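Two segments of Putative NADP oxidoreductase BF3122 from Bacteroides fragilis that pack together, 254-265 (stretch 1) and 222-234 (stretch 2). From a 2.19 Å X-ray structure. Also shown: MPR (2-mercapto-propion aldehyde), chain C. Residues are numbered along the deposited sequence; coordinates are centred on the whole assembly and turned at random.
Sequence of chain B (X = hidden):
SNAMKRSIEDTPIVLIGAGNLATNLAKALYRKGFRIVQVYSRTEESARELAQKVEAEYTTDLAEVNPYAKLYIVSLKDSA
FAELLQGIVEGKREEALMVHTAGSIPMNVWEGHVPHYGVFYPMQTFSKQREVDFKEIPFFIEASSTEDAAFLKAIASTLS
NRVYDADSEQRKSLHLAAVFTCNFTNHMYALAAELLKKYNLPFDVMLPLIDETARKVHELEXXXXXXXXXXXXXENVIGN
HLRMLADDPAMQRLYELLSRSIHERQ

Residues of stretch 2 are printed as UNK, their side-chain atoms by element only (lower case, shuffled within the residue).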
# COMPACT_ATOMS: atom_id res chain seq x y z
N LEU B 254 -8.64 16.71 3.08
CA LEU B 254 -8.75 15.40 2.41
C LEU B 254 -9.39 14.36 3.34
O LEU B 254 -10.31 13.63 2.95
CB LEU B 254 -7.38 14.88 1.94
CG LEU B 254 -6.86 15.45 0.62
CD1 LEU B 254 -5.48 14.89 0.33
CD2 LEU B 254 -7.86 15.17 -0.55
N TYR B 255 -8.88 14.30 4.57
CA TYR B 255 -9.41 13.38 5.57
C TYR B 255 -10.92 13.60 5.73
O TYR B 255 -11.70 12.64 5.76
CB TYR B 255 -8.68 13.56 6.92
CG TYR B 255 -9.16 12.59 7.99
CD1 TYR B 255 -8.41 11.46 8.31
CD2 TYR B 255 -10.36 12.80 8.68
CE1 TYR B 255 -8.84 10.55 9.29
CE2 TYR B 255 -10.80 11.90 9.66
CZ TYR B 255 -10.04 10.78 9.96
OH TYR B 255 -10.46 9.89 10.91
N GLU B 256 -11.33 14.86 5.81
CA GLU B 256 -12.73 15.20 6.07
C GLU B 256 -13.65 14.79 4.92
O GLU B 256 -14.69 14.19 5.15
CB GLU B 256 -12.85 16.70 6.38
CG GLU B 256 -14.24 17.26 6.18
CD GLU B 256 -14.42 18.58 6.86
OE1 GLU B 256 -13.41 19.25 7.17
OE2 GLU B 256 -15.59 18.95 7.09
N LEU B 257 -13.24 15.11 3.70
CA LEU B 257 -14.01 14.79 2.50
C LEU B 257 -14.01 13.28 2.17
O LEU B 257 -15.03 12.73 1.75
CB LEU B 257 -13.50 15.61 1.31
CG LEU B 257 -13.66 17.13 1.38
CD1 LEU B 257 -12.91 17.74 0.22
CD2 LEU B 257 -15.12 17.59 1.37
N LEU B 258 -12.89 12.61 2.38
CA LEU B 258 -12.84 11.15 2.25
C LEU B 258 -13.77 10.47 3.27
O LEU B 258 -14.48 9.52 2.94
CB LEU B 258 -11.39 10.63 2.36
CG LEU B 258 -10.48 10.96 1.17
CD1 LEU B 258 -8.96 10.89 1.50
CD2 LEU B 258 -10.78 10.08 -0.06
N SER B 259 -13.77 10.97 4.50
CA SER B 259 -14.65 10.45 5.54
C SER B 259 -16.10 10.72 5.14
O SER B 259 -16.93 9.82 5.15
CB SER B 259 -14.33 11.09 6.90
OG SER B 259 -13.06 10.66 7.37
N ARG B 260 -16.38 11.97 4.76
CA ARG B 260 -17.70 12.38 4.29
C ARG B 260 -18.13 11.43 3.19
O ARG B 260 -19.28 10.99 3.17
CB ARG B 260 -17.62 13.81 3.74
CG ARG B 260 -18.96 14.50 3.54
CD ARG B 260 -18.80 15.96 3.05
NE ARG B 260 -18.11 16.81 4.03
CZ ARG B 260 -17.96 18.13 3.91
NH1 ARG B 260 -18.45 18.77 2.84
NH2 ARG B 260 -17.32 18.82 4.86
N SER B 261 -17.18 11.08 2.32
CA SER B 261 -17.44 10.30 1.12
C SER B 261 -17.78 8.86 1.45
O SER B 261 -18.71 8.30 0.87
CB SER B 261 -16.22 10.36 0.19
OG SER B 261 -16.52 9.77 -1.06
N ILE B 262 -17.02 8.26 2.38
CA ILE B 262 -17.34 6.92 2.87
C ILE B 262 -18.76 6.94 3.46
O ILE B 262 -19.59 6.10 3.11
CB ILE B 262 -16.29 6.43 3.91
CG1 ILE B 262 -14.95 6.09 3.24
CG2 ILE B 262 -16.84 5.24 4.74
CD1 ILE B 262 -13.76 6.22 4.18
N HIS B 263 -19.03 7.92 4.33
CA HIS B 263 -20.33 8.06 5.00
C HIS B 263 -21.53 8.09 4.04
O HIS B 263 -22.54 7.43 4.32
CB HIS B 263 -20.33 9.28 5.92
CG HIS B 263 -21.53 9.35 6.82
ND1 HIS B 263 -21.88 8.34 7.69
CD2 HIS B 263 -22.47 10.32 6.98
CE1 HIS B 263 -22.98 8.67 8.34
NE2 HIS B 263 -23.36 9.87 7.93
N GLU B 264 -21.42 8.82 2.93
CA GLU B 264 -22.52 8.86 1.94
C GLU B 264 -22.81 7.50 1.29
O GLU B 264 -23.92 7.24 0.88
CB GLU B 264 -22.31 9.91 0.82
CG GLU B 264 -21.86 11.33 1.21
CD GLU B 264 -22.55 11.90 2.44
OE1 GLU B 264 -23.71 12.35 2.32
OE2 GLU B 264 -21.90 11.93 3.52
N ARG B 265 -21.80 6.63 1.22
CA ARG B 265 -21.92 5.37 0.48
C ARG B 265 -22.01 4.13 1.36
O ARG B 265 -23.04 3.88 1.99
CB ARG B 265 -20.75 5.23 -0.49
CG ARG B 265 -20.75 6.32 -1.54
CD ARG B 265 -19.39 6.56 -2.07
NE ARG B 265 -19.44 7.27 -3.34
CZ ARG B 265 -19.42 8.60 -3.45
NH1 ARG B 265 -19.36 9.34 -2.36
NH2 ARG B 265 -19.47 9.17 -4.65
N UNK B 222 -15.61 -4.00 -2.56
CA UNK B 222 -15.06 -2.90 -1.74
C UNK B 222 -16.07 -2.27 -0.79
O UNK B 222 -15.73 -1.99 0.38
c UNK B 222 -14.18 -2.73 -3.93
c UNK B 222 -15.23 -3.83 -3.98
c UNK B 222 -14.58 -1.88 -2.78
N UNK B 223 -17.30 -2.07 -1.27
CA UNK B 223 -18.37 -1.51 -0.44
C UNK B 223 -18.65 -2.33 0.82
O UNK B 223 -18.98 -1.77 1.88
c UNK B 223 -20.02 0.11 -1.47
c UNK B 223 -21.35 1.73 -2.90
c UNK B 223 -21.35 0.32 -2.25
n UNK B 223 -19.92 2.25 -3.16
c UNK B 223 -19.66 -1.35 -1.24
N UNK B 224 -18.56 -3.65 0.68
CA UNK B 224 -18.79 -4.58 1.80
C UNK B 224 -17.56 -4.64 2.73
O UNK B 224 -17.69 -4.85 3.94
c UNK B 224 -19.16 -5.98 1.25
c UNK B 224 -19.55 -6.96 2.38
o UNK B 224 -20.29 -5.85 0.38
N UNK B 225 -16.38 -4.41 2.15
CA UNK B 225 -15.10 -4.50 2.84
C UNK B 225 -14.80 -3.28 3.71
O UNK B 225 -14.02 -3.37 4.65
c UNK B 225 -13.97 -4.70 1.79
N UNK B 226 -15.40 -2.14 3.37
CA UNK B 226 -15.18 -0.87 4.08
C UNK B 226 -15.34 -1.02 5.59
O UNK B 226 -16.37 -1.51 6.07
c UNK B 226 -14.53 2.14 3.40
c UNK B 226 -15.84 1.61 3.99
o UNK B 226 -14.38 2.18 2.18
n UNK B 226 -13.59 2.50 4.26
c UNK B 226 -16.15 0.19 3.55
N UNK B 227 -14.30 -0.63 6.32
CA UNK B 227 -14.33 -0.56 7.79
C UNK B 227 -13.96 0.87 8.23
O UNK B 227 -13.71 1.74 7.38
c UNK B 227 -13.38 -1.62 8.45
o UNK B 227 -12.04 -1.47 7.96
c UNK B 227 -13.85 -3.05 8.17
N UNK B 228 -13.94 1.11 9.54
CA UNK B 228 -13.45 2.39 10.06
C UNK B 228 -14.48 3.38 10.57
O UNK B 228 -15.68 3.15 10.44
N UNK B 229 -14.01 4.49 11.18
CA UNK B 229 -14.92 5.38 11.93
C UNK B 229 -15.81 6.29 11.06
O UNK B 229 -16.66 7.01 11.58
c UNK B 229 -12.61 4.95 11.24
c UNK B 229 -12.70 6.27 11.95
c UNK B 229 -13.97 6.19 12.80
N UNK B 230 -15.62 6.24 9.75
CA UNK B 230 -16.35 7.13 8.83
C UNK B 230 -17.75 6.62 8.49
O UNK B 230 -18.65 7.39 8.17
c UNK B 230 -15.52 7.37 7.56
N UNK B 231 -17.91 5.30 8.55
CA UNK B 231 -19.17 4.63 8.25
C UNK B 231 -20.30 5.20 9.09
O UNK B 231 -21.37 5.55 8.55
c UNK B 231 -19.02 3.10 8.48
c UNK B 231 -17.38 1.33 7.68
c UNK B 231 -18.24 2.50 7.30
c UNK B 231 -20.39 2.42 8.63
N UNK B 232 -20.06 5.30 10.39
CA UNK B 232 -21.02 5.83 11.34
C UNK B 232 -20.90 7.34 11.45
O UNK B 232 -21.79 8.02 11.96
c UNK B 232 -24.22 3.89 14.16
n UNK B 232 -25.01 3.93 13.09
n UNK B 232 -22.94 3.55 14.03
c UNK B 232 -22.30 3.18 12.77
n UNK B 232 -24.70 4.21 15.35
c UNK B 232 -20.86 3.67 12.72
c UNK B 232 -20.78 5.20 12.71
N UNK B 233 -19.79 7.87 10.94
CA UNK B 233 -19.32 9.23 11.22
C UNK B 233 -19.11 9.48 12.73
O UNK B 233 -19.66 10.42 13.33
c UNK B 233 -18.23 13.68 10.33
c UNK B 233 -18.43 11.29 8.89
c UNK B 233 -19.22 11.46 10.04
c UNK B 233 -17.56 12.29 8.45
c UNK B 233 -20.13 10.34 10.52
c UNK B 233 -17.46 13.48 9.18
c UNK B 233 -19.09 12.66 10.76
o UNK B 233 -16.60 14.47 8.74
N UNK B 234 -18.31 8.58 13.31
CA UNK B 234 -17.80 8.64 14.68
C UNK B 234 -17.10 9.99 14.89
O UNK B 234 -15.90 10.12 14.61
o UNK B 234 -16.16 5.97 16.57
o UNK B 234 -16.75 7.97 17.25
c UNK B 234 -16.57 7.13 16.34
c UNK B 234 -16.81 7.48 14.88
C1 MPR C . -9.64 -0.11 10.70
O MPR C . -10.88 -0.09 10.75
C2 MPR C . -8.88 -1.01 9.79
C3 MPR C . -7.37 -0.84 9.91
S3 MPR C . -6.46 -1.86 8.72

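Position 222 carries three carbons that close a ring onto its own backbone N, and it touches nothing on the helix of stretch 1: Pro222. Position 223 has four carbons in a row ending in a nitrogen that comes near Arg265, a lysine; Lys223 brings NZ to 4.1 Å from CB of Arg265. At 224 one carbon bears an oxygen and a carbon, which makes Thr224, and the lone carbon at 225 makes Ala225; both lie out of reach.

Position 226 leaves helical angles. Its three carbons, the third carrying one oxygen and one nitrogen, spell an amide, the nitrogen lies near Ile262, and three carbons make it Gln226. The amide NE2 donates to O of residue 227 (3.2 Å) and lies 3.7 Å from CD1 of Ile262. At position 227, one carbon carries an oxygen and a carbon, and the CA-to-CB bond points away from the helix: Thr227, whose OG1 gives a weak hydrogen bond to O of MPR (3.3 Å).

Position 228 has no side-chain atoms, hence Gly228. With phi/psi of 106/173, a CB would be jammed against the carbonyl O of Thr227, so the backbone itself calls for glycine. Position 229 again closes three carbons onto its N, with a ring carbon near the Tyr255 hydroxyl; Pro229 sets its CG 4.4 Å from OH of Tyr255.

Position 230 shows one carbon aimed at the helix, against Ser259 and Ile262: Ala230. Its CB sits 3.7 Å from O of Ser259 and 3.8 Å from CG2 of Ile262. Position 231 has four carbons forked at the first, one arm two carbons long, and a carbon meets Ile262: Ile231. Its CA-to-CB bond points away, yet CG1 still meets CG2 of Ile262 at 4.0 Å. Position 232, three carbons, a nitrogen, then a carbon with two more nitrogens, is Arg232; its CA-to-CB bond also points away.

At 233 one carbon, over the His263 ring, leads to a six-carbon ring bearing an oxygen and lying against Ser259: Tyr233. Its CE1 approaches CB of Ser259 at 3.8 Å, while its CB lies over one face of the His263 ring, 3.9 Å from the centroid. Position 234, two carbons with two oxygens on the second, is Asp234; it holds the N-cap position without a side-chain capping bond.

In the contact, Ala230 packs CB against Ser259 and CG2 of Ile262, with CA atoms of Ala230 and Ser259 5.0 Å apart; CG1 of Ile231 adds to that Ile262 patch, and Tyr233 adds broad cover. One hydrogen bond crosses, from ND1 of His263 to O of Ile231 (3.0 Å, 147°), tying a side chain to backbone.

Stretch 2 (222-234) PKTAQTGPAIRYD
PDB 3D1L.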